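Local coordinates for protein Ufm1-specific protease (Caenorhabditis elegans, PDB 5EJJ) that cleaves the peptide bond at the C-terminal glycine of the ubiquitin-like modifier UFM1, acting as a thiol protease, and is required to localise certain odorant receptors to olfactory cilia, at residues Q63-S68 against K324-P329; S67-D72 against P296-L301; A268-M273 against L302-P307; A291-P296 against P333-S338; S406-N411 against Q558-A563. All coordinates share one frame; numbering follows the deposited sequence.

Contact 1 of 5, residues Q63-S68 against K324-P329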
# COMPACT_ATOMS: atom_id res chain seq x y z
N GLN A 63 6.80 17.63 12.24
CA GLN A 63 5.83 18.24 11.34
C GLN A 63 5.80 17.56 9.98
O GLN A 63 4.76 17.51 9.34
CB GLN A 63 6.14 19.71 11.14
CG GLN A 63 6.08 20.55 12.38
CD GLN A 63 6.53 21.97 12.11
OE1 GLN A 63 6.75 22.36 10.95
NE2 GLN A 63 6.67 22.76 13.17
N PHE A 64 6.94 17.07 9.51
CA PHE A 64 6.90 16.34 8.25
C PHE A 64 6.10 15.04 8.39
O PHE A 64 5.29 14.71 7.53
CB PHE A 64 8.28 16.03 7.69
CG PHE A 64 8.21 15.33 6.37
CD1 PHE A 64 7.89 16.05 5.21
CD2 PHE A 64 8.39 13.96 6.28
CE1 PHE A 64 7.80 15.41 3.98
CE2 PHE A 64 8.31 13.30 5.06
CZ PHE A 64 8.02 14.03 3.91
N LEU A 65 6.34 14.32 9.48
CA LEU A 65 5.63 13.07 9.73
C LEU A 65 4.13 13.29 9.73
O LEU A 65 3.42 12.66 8.95
CB LEU A 65 6.07 12.42 11.04
CG LEU A 65 7.52 11.94 11.06
CD1 LEU A 65 7.77 11.18 12.31
CD2 LEU A 65 7.85 11.10 9.86
N GLU A 66 3.65 14.19 10.59
CA GLU A 66 2.22 14.40 10.80
C GLU A 66 1.52 14.81 9.50
O GLU A 66 0.38 14.41 9.27
CB GLU A 66 2.00 15.44 11.91
CG GLU A 66 0.59 15.50 12.54
CD GLU A 66 0.63 16.09 13.98
OE1 GLU A 66 -0.42 16.14 14.68
OE2 GLU A 66 1.74 16.51 14.41
N SER A 67 2.19 15.56 8.64
CA SER A 67 1.55 16.02 7.42
C SER A 67 1.38 14.86 6.45
O SER A 67 0.67 14.97 5.44
CB SER A 67 2.37 17.13 6.77
OG SER A 67 3.35 16.63 5.87
N SER A 68 2.05 13.76 6.74
CA SER A 68 2.03 12.62 5.84
C SER A 68 1.05 11.54 6.24
O SER A 68 0.80 10.63 5.48
CB SER A 68 3.41 12.05 5.73
OG SER A 68 4.27 13.05 5.21
N LYS A 324 13.51 5.46 6.30
CA LYS A 324 13.97 5.64 7.68
C LYS A 324 12.98 6.45 8.51
O LYS A 324 12.79 6.19 9.70
CB LYS A 324 15.36 6.31 7.69
CG LYS A 324 16.49 5.36 7.36
CD LYS A 324 17.81 6.07 7.14
CE LYS A 324 18.72 5.25 6.22
NZ LYS A 324 19.98 5.96 5.87
N LEU A 325 12.37 7.46 7.89
CA LEU A 325 11.50 8.36 8.62
C LEU A 325 10.21 7.66 9.01
O LEU A 325 9.73 7.83 10.15
CB LEU A 325 11.20 9.59 7.79
CG LEU A 325 12.33 10.60 7.69
CD1 LEU A 325 11.92 11.73 6.75
CD2 LEU A 325 12.67 11.14 9.07
N PHE A 326 9.69 6.86 8.09
CA PHE A 326 8.44 6.14 8.31
C PHE A 326 8.63 4.69 8.76
O PHE A 326 7.69 3.90 8.71
CB PHE A 326 7.56 6.23 7.08
CG PHE A 326 7.08 7.61 6.82
CD1 PHE A 326 7.49 8.31 5.70
CD2 PHE A 326 6.26 8.24 7.75
CE1 PHE A 326 7.07 9.59 5.50
CE2 PHE A 326 5.83 9.51 7.55
CZ PHE A 326 6.23 10.20 6.44
N ASN A 327 9.84 4.38 9.21
CA ASN A 327 10.23 3.04 9.66
C ASN A 327 9.78 1.96 8.69
O ASN A 327 9.24 0.94 9.11
CB ASN A 327 9.69 2.73 11.05
CG ASN A 327 10.23 3.66 12.12
OD1 ASN A 327 9.79 3.63 13.26
ND2 ASN A 327 11.18 4.50 11.75
N LEU A 328 9.95 2.21 7.40
CA LEU A 328 9.68 1.19 6.41
C LEU A 328 10.84 0.20 6.38
O LEU A 328 11.92 0.50 6.90
CB LEU A 328 9.47 1.83 5.05
CG LEU A 328 8.39 2.90 5.06
CD1 LEU A 328 8.17 3.48 3.65
CD2 LEU A 328 7.12 2.31 5.61
N PRO A 329 10.63 -0.99 5.80
CA PRO A 329 11.70 -1.99 5.79
C PRO A 329 12.61 -1.82 4.58
O PRO A 329 12.12 -1.41 3.52
CB PRO A 329 10.93 -3.31 5.70
CG PRO A 329 9.68 -2.96 4.92
CD PRO A 329 9.37 -1.51 5.21
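Phe326, the first residue to leave helical backbone angles after helix 312-325, points its ring into helix 59-68. With CG anti to its own carbonyl carbon (chi1 -67°), the ring reaches three residues there. Its CZ lies 3.4 Å from Ser68 CB. Its CE2 is 3.5 Å from Leu65 CD2. Its CE1 stands 3.9 Å from Phe64 CE2. Phe64 and Phe326 cross at about a right angle, whereas Leu65 and Phe326 slide past each other in opposite directions. One methyl of Leu65, CD2, fits between the Phe326 ring and Leu325, 4.2 Å from Leu325 CB; an apolar branched side chain suits this buried site between ring and helix end. Leu325 CD1 in turn meets Phe64 CD2. Ser68 is small enough to let the ring tip in, and its OG turns back along the helix to donate to Phe64 O at 3.0 Å, in the carbonyl plane. An alanine in place of Phe326 would remove the ring and would probably loosen the join between the two helices. Phe326 also packs on Leu302 and Leu304, and Leu65 on Phe36 and Phe38: a small hydrophobic core where helix 59-68 of the MPN domain meets the end of helix 312-325, in the UfSP2 family region.

Contact 2 of 5, residues S67-D72 against P296-L301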
# COMPACT_ATOMS: atom_id res chain seq x y z
N SER A 67 2.19 15.56 8.64
CA SER A 67 1.55 16.02 7.42
C SER A 67 1.38 14.86 6.45
O SER A 67 0.67 14.97 5.44
CB SER A 67 2.37 17.13 6.77
OG SER A 67 3.35 16.63 5.87
N SER A 68 2.05 13.76 6.74
CA SER A 68 2.03 12.62 5.84
C SER A 68 1.05 11.54 6.24
O SER A 68 0.80 10.63 5.48
CB SER A 68 3.41 12.05 5.73
OG SER A 68 4.27 13.05 5.21
N LEU A 69 0.49 11.67 7.44
CA LEU A 69 -0.47 10.71 7.95
C LEU A 69 -1.90 11.16 7.66
O LEU A 69 -2.14 12.33 7.35
CB LEU A 69 -0.26 10.55 9.44
CG LEU A 69 1.21 10.34 9.74
CD1 LEU A 69 1.42 10.25 11.22
CD2 LEU A 69 1.66 9.08 9.08
N SER A 70 -2.84 10.23 7.74
CA SER A 70 -4.24 10.53 7.47
C SER A 70 -4.78 11.52 8.46
O SER A 70 -4.40 11.52 9.62
CB SER A 70 -5.10 9.29 7.51
OG SER A 70 -5.07 8.63 6.26
N ALA A 71 -5.70 12.34 7.97
CA ALA A 71 -6.16 13.54 8.64
C ALA A 71 -6.77 13.30 10.01
O ALA A 71 -6.75 14.20 10.86
CB ALA A 71 -7.13 14.28 7.75
N ASP A 72 -7.30 12.10 10.26
CA ASP A 72 -7.88 11.80 11.57
C ASP A 72 -6.83 11.46 12.64
O ASP A 72 -7.16 11.24 13.80
CB ASP A 72 -8.89 10.68 11.45
CG ASP A 72 -8.25 9.34 11.17
OD1 ASP A 72 -7.51 9.19 10.18
OD2 ASP A 72 -8.49 8.41 11.97
N PRO A 296 3.49 -1.79 3.82
CA PRO A 296 3.28 -3.11 4.40
C PRO A 296 3.06 -2.99 5.90
O PRO A 296 3.87 -2.37 6.60
CB PRO A 296 4.59 -3.85 4.10
CG PRO A 296 5.59 -2.76 3.88
CD PRO A 296 4.81 -1.70 3.16
N GLY A 297 1.96 -3.55 6.38
CA GLY A 297 1.70 -3.61 7.81
C GLY A 297 0.75 -2.54 8.27
O GLY A 297 0.01 -2.74 9.24
N TRP A 298 0.80 -1.40 7.58
CA TRP A 298 0.01 -0.22 7.94
C TRP A 298 -1.51 -0.37 7.81
O TRP A 298 -2.00 -1.09 6.94
CB TRP A 298 0.45 0.94 7.07
CG TRP A 298 1.73 1.56 7.47
CD1 TRP A 298 2.83 0.94 7.95
CD2 TRP A 298 2.02 2.96 7.44
NE1 TRP A 298 3.82 1.87 8.21
CE2 TRP A 298 3.34 3.11 7.91
CE3 TRP A 298 1.30 4.09 7.05
CZ2 TRP A 298 3.94 4.35 8.01
CZ3 TRP A 298 1.90 5.30 7.15
CH2 TRP A 298 3.20 5.43 7.62
N VAL A 299 -2.26 0.31 8.66
CA VAL A 299 -3.71 0.20 8.61
C VAL A 299 -4.36 1.55 8.39
O VAL A 299 -5.57 1.69 8.48
CB VAL A 299 -4.27 -0.41 9.89
CG1 VAL A 299 -3.77 -1.79 10.04
CG2 VAL A 299 -3.85 0.43 11.08
N SER A 300 -3.54 2.56 8.14
CA SER A 300 -4.03 3.84 7.68
C SER A 300 -3.02 4.23 6.60
O SER A 300 -1.88 3.77 6.63
CB SER A 300 -4.09 4.83 8.85
OG SER A 300 -4.12 6.19 8.43
N LEU A 301 -3.46 5.06 5.64
CA LEU A 301 -2.66 5.40 4.46
C LEU A 301 -1.53 6.37 4.77
O LEU A 301 -1.49 6.96 5.84
CB LEU A 301 -3.57 5.99 3.39
CG LEU A 301 -4.70 5.08 2.92
CD1 LEU A 301 -5.74 5.85 2.13
CD2 LEU A 301 -4.14 3.94 2.08
O HOH W 1 -6.08 5.99 5.91
O HOH W 2 -7.15 6.45 9.65
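Ser68 of helix 59-68 pairs by main-chain hydrogen bonding with His303, two residues beyond Leu301, and so brings the two segments side by side. Leu69 follows and sends CD2 to Trp298 CH2, 4.2 Å away, an apolar touch at the far end of the indole; Leu69 and the indole ring also both meet His48 of strand 45-53. Here the chain leaving a helix of the MPN domain runs beside the connection between strands 289-293 and 302-306, an antiparallel hairpin, with Ser70 nearest Leu301 in register. Ser70 is the polar centre. Its CB lies 3.4 Å from Ser300 OG, and its OG, anti to the carbonyl carbon, has His303 NE2 as a hydrogen-bond partner. The same OG lies 2.8 Å from a bridging water, which accepts from Leu301 N, also at 2.8 Å. A serine is short enough to leave room for that water and polar enough to hold it. Further on, Asp72 OD1 accepts from a second water at 2.8 Å, which bonds weakly to Ser300 OG, while Asp72 OD2 forms a salt bridge with Arg40.

Contact 3 of 5, residues A268-M273 against L302-P307; sequences ANNTMM and LHLQLP
Segment 268-273 of helix 253-280 passes strand 302-306 obliquely, with axes 7.6 Å apart at closest approach and 42° between their directions. A single clear hydrogen bond joins them. Gln305 N donates to Asn270 OD1 at 3.1 Å and almost straight, 173° at the hydrogen, although the donor stands well above the plane of the amide carbonyl. Asn270 places that oxygen by turning CG anti to its backbone N (chi1 -153°), which points the amide at the strand. Its other end, ND2, donates to Ser67 OG on helix 59-68, so one flat group links three elements. Thr271 OG1 comes within 3.1 Å of Gln305 NE2, but it is also bonded to Arg267 O and Tyr135 OH, while Gln305 OE1 is held by Ser290 OG and Arg267.

Packing supplies the rest. The Gln305 chain bends at chi2 and crosses the side chains of Asn270 and Thr271 obliquely, its CG 3.8 Å from Asn270 CB and 4.1 Å from Thr271 CB. The amide planes of Asn270 and Gln305 are close to perpendicular.

Leu302, Leu304 and Leu306 pair with strand 289-293, whereas the N-H of Gln305 faces the helix. A leucine at Asn270 would remove both amide ends and would probably leave that buried N-H, and Ser67, short of a partner. The interface is thus polar although buried: the asparagine amide takes up a strand N-H that faces the helix, and the glutamine chain packs against the helix.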
# COMPACT_ATOMS: atom_id res chain seq x y z
N ALA A 268 -0.67 20.48 1.49
CA ALA A 268 -0.00 21.73 1.15
C ALA A 268 1.29 21.86 1.95
O ALA A 268 2.35 22.11 1.38
CB ALA A 268 -0.90 22.91 1.39
N ASN A 269 1.21 21.67 3.26
CA ASN A 269 2.40 21.68 4.10
C ASN A 269 3.46 20.69 3.63
O ASN A 269 4.65 20.97 3.68
CB ASN A 269 2.01 21.38 5.55
CG ASN A 269 1.06 22.43 6.13
OD1 ASN A 269 1.02 23.58 5.68
ND2 ASN A 269 0.29 22.03 7.15
N ASN A 270 3.02 19.52 3.17
CA ASN A 270 3.93 18.52 2.66
C ASN A 270 4.64 18.99 1.42
O ASN A 270 5.83 18.76 1.27
CB ASN A 270 3.19 17.22 2.36
CG ASN A 270 4.09 15.99 2.46
OD1 ASN A 270 4.69 15.55 1.47
ND2 ASN A 270 4.21 15.45 3.67
N THR A 271 3.90 19.65 0.52
CA THR A 271 4.46 20.21 -0.73
C THR A 271 5.45 21.31 -0.39
O THR A 271 6.52 21.41 -0.99
CB THR A 271 3.37 20.86 -1.58
OG1 THR A 271 2.42 19.86 -1.99
CG2 THR A 271 3.97 21.53 -2.82
N MET A 272 5.06 22.12 0.58
CA MET A 272 5.87 23.20 1.08
C MET A 272 7.20 22.64 1.56
O MET A 272 8.27 23.08 1.14
CB MET A 272 5.13 23.89 2.23
CG MET A 272 5.89 25.02 2.91
SD MET A 272 6.44 24.72 4.62
CE MET A 272 8.18 24.44 4.32
N MET A 273 7.13 21.65 2.44
CA MET A 273 8.33 21.08 3.01
C MET A 273 9.27 20.40 1.99
O MET A 273 10.49 20.52 2.10
CB MET A 273 7.99 20.13 4.16
CG MET A 273 7.60 20.84 5.44
SD MET A 273 7.09 19.70 6.77
CE MET A 273 5.42 20.28 7.05
N LEU A 302 -0.61 6.51 3.83
CA LEU A 302 0.53 7.42 3.91
C LEU A 302 0.46 8.35 2.71
O LEU A 302 0.30 7.88 1.58
CB LEU A 302 1.84 6.64 3.83
CG LEU A 302 3.15 7.39 3.62
CD1 LEU A 302 3.60 8.16 4.83
CD2 LEU A 302 4.20 6.41 3.30
N HIS A 303 0.59 9.65 2.94
CA HIS A 303 0.32 10.64 1.91
C HIS A 303 1.55 11.48 1.64
O HIS A 303 2.11 12.06 2.55
CB HIS A 303 -0.80 11.55 2.34
CG HIS A 303 -1.96 10.83 2.93
ND1 HIS A 303 -3.14 10.64 2.24
CD2 HIS A 303 -2.13 10.25 4.14
CE1 HIS A 303 -3.98 9.98 3.01
NE2 HIS A 303 -3.39 9.72 4.17
N LEU A 304 1.97 11.57 0.39
CA LEU A 304 3.22 12.23 0.12
C LEU A 304 3.19 12.99 -1.19
O LEU A 304 2.62 12.53 -2.18
CB LEU A 304 4.36 11.22 0.08
CG LEU A 304 4.65 10.40 1.34
CD1 LEU A 304 5.67 9.34 1.02
CD2 LEU A 304 5.13 11.30 2.46
N GLN A 305 3.79 14.17 -1.16
CA GLN A 305 4.11 14.94 -2.35
C GLN A 305 5.52 14.51 -2.73
O GLN A 305 6.44 14.61 -1.90
CB GLN A 305 4.08 16.42 -2.03
CG GLN A 305 2.78 16.84 -1.44
CD GLN A 305 1.67 16.55 -2.40
OE1 GLN A 305 0.88 15.63 -2.19
NE2 GLN A 305 1.61 17.30 -3.49
N LEU A 306 5.68 13.99 -3.95
CA LEU A 306 6.97 13.42 -4.38
C LEU A 306 7.75 14.34 -5.33
O LEU A 306 7.21 14.84 -6.32
CB LEU A 306 6.74 12.08 -5.05
CG LEU A 306 6.18 11.00 -4.14
CD1 LEU A 306 5.91 9.79 -4.96
CD2 LEU A 306 7.18 10.71 -3.04
N PRO A 307 9.03 14.58 -5.02
CA PRO A 307 9.89 15.43 -5.86
C PRO A 307 10.32 14.71 -7.14
O PRO A 307 11.42 14.16 -7.19
CB PRO A 307 11.09 15.73 -4.96
CG PRO A 307 11.11 14.63 -3.95
CD PRO A 307 9.68 14.20 -3.75

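Contact 4 of 5, residues A291-P296 against P333-S338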
# COMPACT_ATOMS: atom_id res chain seq x y z
N ALA A 291 1.15 11.29 -4.37
CA ALA A 291 0.99 9.85 -4.22
C ALA A 291 0.34 9.48 -2.89
O ALA A 291 0.45 10.20 -1.90
CB ALA A 291 2.35 9.15 -4.35
N THR A 292 -0.34 8.34 -2.90
CA THR A 292 -0.88 7.72 -1.69
C THR A 292 -0.42 6.26 -1.66
O THR A 292 -0.41 5.58 -2.69
CB THR A 292 -2.41 7.78 -1.65
OG1 THR A 292 -2.84 9.12 -1.92
CG2 THR A 292 -2.92 7.39 -0.31
N TYR A 293 -0.01 5.79 -0.48
CA TYR A 293 0.47 4.44 -0.32
C TYR A 293 -0.20 3.80 0.86
O TYR A 293 -0.75 4.48 1.73
CB TYR A 293 1.96 4.44 -0.05
CG TYR A 293 2.78 5.10 -1.10
CD1 TYR A 293 3.08 6.44 -1.03
CD2 TYR A 293 3.26 4.37 -2.16
CE1 TYR A 293 3.84 7.06 -2.00
CE2 TYR A 293 4.02 4.96 -3.14
CZ TYR A 293 4.30 6.30 -3.06
OH TYR A 293 5.05 6.87 -4.06
N LEU A 294 -0.12 2.47 0.91
CA LEU A 294 -0.46 1.70 2.10
C LEU A 294 0.74 0.82 2.34
O LEU A 294 0.79 -0.28 1.82
CB LEU A 294 -1.68 0.82 1.84
CG LEU A 294 -2.06 -0.09 3.00
CD1 LEU A 294 -2.20 0.73 4.24
CD2 LEU A 294 -3.38 -0.77 2.70
N PRO A 295 1.72 1.32 3.09
CA PRO A 295 2.92 0.53 3.35
C PRO A 295 2.59 -0.81 3.95
O PRO A 295 1.50 -0.95 4.52
CB PRO A 295 3.68 1.39 4.35
CG PRO A 295 3.32 2.78 3.97
CD PRO A 295 1.84 2.68 3.62
N PRO A 296 3.49 -1.79 3.82
CA PRO A 296 3.28 -3.11 4.40
C PRO A 296 3.06 -2.99 5.90
O PRO A 296 3.87 -2.37 6.60
CB PRO A 296 4.59 -3.85 4.10
CG PRO A 296 5.59 -2.76 3.88
CD PRO A 296 4.81 -1.70 3.16
N PRO A 333 11.29 -2.35 -2.20
CA PRO A 333 10.66 -1.05 -2.43
C PRO A 333 9.28 -0.92 -1.79
O PRO A 333 8.51 -1.88 -1.70
CB PRO A 333 10.55 -0.97 -3.96
CG PRO A 333 10.49 -2.35 -4.41
CD PRO A 333 11.35 -3.15 -3.45
N VAL A 334 8.98 0.30 -1.35
CA VAL A 334 7.68 0.63 -0.77
C VAL A 334 7.07 1.87 -1.43
O VAL A 334 5.86 1.94 -1.60
CB VAL A 334 7.77 0.83 0.76
CG1 VAL A 334 6.42 1.10 1.35
CG2 VAL A 334 8.38 -0.39 1.41
N LEU A 335 7.90 2.83 -1.84
CA LEU A 335 7.40 4.16 -2.25
C LEU A 335 7.67 4.51 -3.70
O LEU A 335 7.86 5.68 -4.03
CB LEU A 335 8.04 5.24 -1.37
CG LEU A 335 7.82 5.10 0.13
CD1 LEU A 335 8.64 6.12 0.85
CD2 LEU A 335 6.35 5.24 0.47
N ARG A 336 7.71 3.52 -4.58
CA ARG A 336 7.90 3.82 -5.98
C ARG A 336 6.59 4.29 -6.56
O ARG A 336 5.52 3.81 -6.18
CB ARG A 336 8.38 2.59 -6.74
CG ARG A 336 9.59 1.96 -6.12
CD ARG A 336 10.78 2.87 -6.26
NE ARG A 336 11.07 3.13 -7.66
CZ ARG A 336 11.84 2.36 -8.43
NH1 ARG A 336 12.41 1.26 -7.91
NH2 ARG A 336 12.03 2.69 -9.71
N LEU A 337 6.67 5.23 -7.49
CA LEU A 337 5.50 5.78 -8.18
C LEU A 337 4.56 4.67 -8.63
O LEU A 337 3.34 4.80 -8.59
CB LEU A 337 5.99 6.58 -9.38
CG LEU A 337 5.27 7.89 -9.72
CD1 LEU A 337 4.45 8.40 -8.55
CD2 LEU A 337 6.32 8.90 -10.14
N SER A 338 5.17 3.56 -9.04
CA SER A 338 4.48 2.37 -9.52
C SER A 338 3.63 1.70 -8.44
O SER A 338 2.69 0.94 -8.74
CB SER A 338 5.54 1.41 -10.04
OG SER A 338 5.23 0.07 -9.70
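The ring of Tyr293 has Leu335 CD2 over the centre of one face, in a CH-pi contact 3.8 Å from the centroid and only 12° off the ring normal. At its edge, in the ring plane, sits the carbonyl oxygen of Arg336, 3.6 Å from Tyr293 CE2, where the positive rim of an aromatic ring would suit an oxygen. Val334 O approaches obliquely, and Tyr293 OH ends 3.1 Å from Leu335 O. Tyrosine fits here because it offers a flat face for a methyl, and a ring edge and tip that lie among the main-chain oxygens of 334-336. Tyr293 and Leu335 cross at about a right angle, each with CG anti to its carbonyl carbon. Further along, the two prolines meet Val334: its CG1 lies 3.7 Å from Pro296 CD, tip to tip, and 4.1 Å from Pro295 CB. Stiff proline rings and a branched valine form a compact apolar patch without long flexible chains. The touching parts run roughly antiparallel, 157° apart end to end. Tyr293 closes strand 289-293, whose main chain pairs with Leu302 of strand 302-306. Leu335 also rests on Leu302 and on Leu322, and Val334 on His323, so segment 333-338 lies between this two-stranded sheet and helix 312-325.

Contact 5 of 5, residues S406-N411 against Q558-A563; sequences SWFILN and QPPSDA
The last turns of helix 396-409 face an irregular tail. Leu410 N still donates to Ser406 O at 3.0 Å, after which the chain leaves the helix; opposite it, Gln558, Pro559 and Pro560 run extended, following strand 552-557. The nearest main-chain approach is between Phe408 and Pro559, whose CA atoms lie 8.0 Å apart, so side chains must bridge the interval.

Phe408 does most of this. Its ring is turned edge-on to the tail: Pro559 CA lies near the ring plane, 3.9 Å from Phe408 CE2, and Pro560 CD comes to 4.3 Å from the same CE2. Phe408 and Pro559 side chains cross at about a right angle. Trp407, its CG anti to the backbone N (chi1 -179°), adds the tip of its indole, CH2, 4.2 Å from Pro559 CG. The two aromatics also brace each other, since Trp407 CE3 sits 3.6 Å above the plane of the Phe408 ring, over its centre. On one face of the indole lies Asn411 ND2, which donates to Trp407 O at 2.8 Å, in the carbonyl plane and on a lone pair. Asparagine thereby ties the chain just past the helix back to its last turn. Prolines suit the tail, being rigid and apolar and having no N-H that would need an acceptor.

Cys396, the inferred nucleophile, starts this helix at its far end, as in papain-like cysteine proteases, where the cysteine-bearing helix packs beside an antiparallel sheet; here its C-terminal end is packed by the chain that follows the sheet's strand 552-557.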
# COMPACT_ATOMS: atom_id res chain seq x y z
N SER A 406 2.31 -8.28 -13.56
CA SER A 406 1.62 -7.25 -12.80
C SER A 406 2.15 -7.20 -11.37
O SER A 406 2.26 -6.12 -10.78
CB SER A 406 0.12 -7.49 -12.82
OG SER A 406 -0.26 -8.47 -11.87
N TRP A 407 2.51 -8.35 -10.81
CA TRP A 407 3.07 -8.35 -9.47
C TRP A 407 4.34 -7.54 -9.43
O TRP A 407 4.61 -6.86 -8.45
CB TRP A 407 3.33 -9.77 -8.97
CG TRP A 407 3.87 -9.87 -7.58
CD1 TRP A 407 3.19 -10.25 -6.47
CD2 TRP A 407 5.22 -9.63 -7.15
NE1 TRP A 407 4.01 -10.24 -5.37
CE2 TRP A 407 5.27 -9.86 -5.76
CE3 TRP A 407 6.39 -9.23 -7.79
CZ2 TRP A 407 6.43 -9.71 -5.02
CZ3 TRP A 407 7.55 -9.07 -7.04
CH2 TRP A 407 7.56 -9.32 -5.68
N PHE A 408 5.13 -7.59 -10.49
CA PHE A 408 6.40 -6.85 -10.51
C PHE A 408 6.25 -5.31 -10.63
O PHE A 408 7.13 -4.56 -10.17
CB PHE A 408 7.38 -7.43 -11.54
CG PHE A 408 8.15 -8.62 -11.03
CD1 PHE A 408 7.68 -9.91 -11.25
CD2 PHE A 408 9.32 -8.45 -10.31
CE1 PHE A 408 8.38 -11.01 -10.77
CE2 PHE A 408 10.03 -9.54 -9.81
CZ PHE A 408 9.56 -10.82 -10.04
N ILE A 409 5.16 -4.83 -11.22
CA ILE A 409 4.96 -3.39 -11.18
C ILE A 409 4.32 -2.98 -9.86
O ILE A 409 4.86 -2.13 -9.14
CB ILE A 409 4.23 -2.82 -12.42
CG1 ILE A 409 2.96 -3.58 -12.74
CG2 ILE A 409 5.15 -2.90 -13.65
CD1 ILE A 409 2.65 -3.57 -14.26
N LEU A 410 3.23 -3.65 -9.49
CA LEU A 410 2.55 -3.34 -8.23
C LEU A 410 3.43 -3.48 -6.99
O LEU A 410 2.98 -3.19 -5.87
CB LEU A 410 1.29 -4.20 -8.08
CG LEU A 410 0.04 -3.52 -8.64
CD1 LEU A 410 0.34 -2.91 -9.99
CD2 LEU A 410 -1.12 -4.48 -8.77
N ASN A 411 4.68 -3.91 -7.17
CA ASN A 411 5.59 -4.11 -6.06
C ASN A 411 6.86 -3.29 -6.17
O ASN A 411 7.75 -3.39 -5.31
CB ASN A 411 5.88 -5.59 -5.85
CG ASN A 411 4.74 -6.30 -5.13
OD1 ASN A 411 4.81 -6.54 -3.92
ND2 ASN A 411 3.66 -6.59 -5.86
N GLN A 558 12.15 -14.68 -9.17
CA GLN A 558 12.98 -14.11 -8.11
C GLN A 558 13.07 -12.61 -8.29
O GLN A 558 13.44 -12.12 -9.36
CB GLN A 558 14.39 -14.71 -8.12
CG GLN A 558 14.48 -16.23 -8.27
CD GLN A 558 14.09 -16.98 -7.01
OE1 GLN A 558 14.87 -17.05 -6.05
NE2 GLN A 558 12.89 -17.54 -7.00
N PRO A 559 12.75 -11.85 -7.24
CA PRO A 559 12.85 -10.39 -7.32
C PRO A 559 14.29 -9.97 -7.07
O PRO A 559 15.00 -10.64 -6.30
CB PRO A 559 11.96 -9.92 -6.16
CG PRO A 559 11.30 -11.17 -5.61
CD PRO A 559 12.22 -12.29 -5.94
N PRO A 560 14.72 -8.86 -7.71
CA PRO A 560 16.09 -8.36 -7.57
C PRO A 560 16.38 -7.94 -6.14
O PRO A 560 15.50 -8.08 -5.30
CB PRO A 560 16.15 -7.17 -8.54
CG PRO A 560 14.73 -6.92 -8.95
CD PRO A 560 13.95 -8.16 -8.74
N SER A 561 17.59 -7.44 -5.86
CA SER A 561 17.99 -7.24 -4.47
C SER A 561 18.14 -5.80 -3.97
O SER A 561 18.37 -5.59 -2.78
CB SER A 561 19.26 -8.03 -4.15
OG SER A 561 18.96 -9.41 -4.01
N ASP A 562 17.99 -4.83 -4.87
CA ASP A 562 17.98 -3.42 -4.44
C ASP A 562 16.80 -2.63 -5.01
O ASP A 562 16.66 -2.52 -6.23
CB ASP A 562 19.29 -2.72 -4.84
CG ASP A 562 20.36 -2.80 -3.74
OD1 ASP A 562 20.46 -3.84 -3.04
OD2 ASP A 562 21.11 -1.81 -3.59
N ALA A 563 15.95 -2.08 -4.13
CA ALA A 563 15.03 -1.00 -4.54
C ALA A 563 14.57 -0.04 -3.43
O ALA A 563 14.37 1.16 -3.68
CB ALA A 563 13.83 -1.56 -5.32

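From the N terminus, helix 59-68 opens contacts 1 and 2 together: contact 1 closes a long loop at 324-329, and contact 2, starting from the same stretch, closes a shorter loop at 296-301. Contact 3 closes 268-273 onto 302-307; it nests within the loop of contact 1 and crosses contact 2. Contact 4, from 291-296 to 333-338, crosses contacts 1, 2 and 3. These four interlock, tying helix 59-68 of the MPN domain to helices 253-280 and 312-325 and the two-stranded sheet. Contact 5 comes in series, inside the protease region and its C-terminal tail, yet touches contact 4 where Pro333 packs against Asn411 and Ala563, bringing the two halves together.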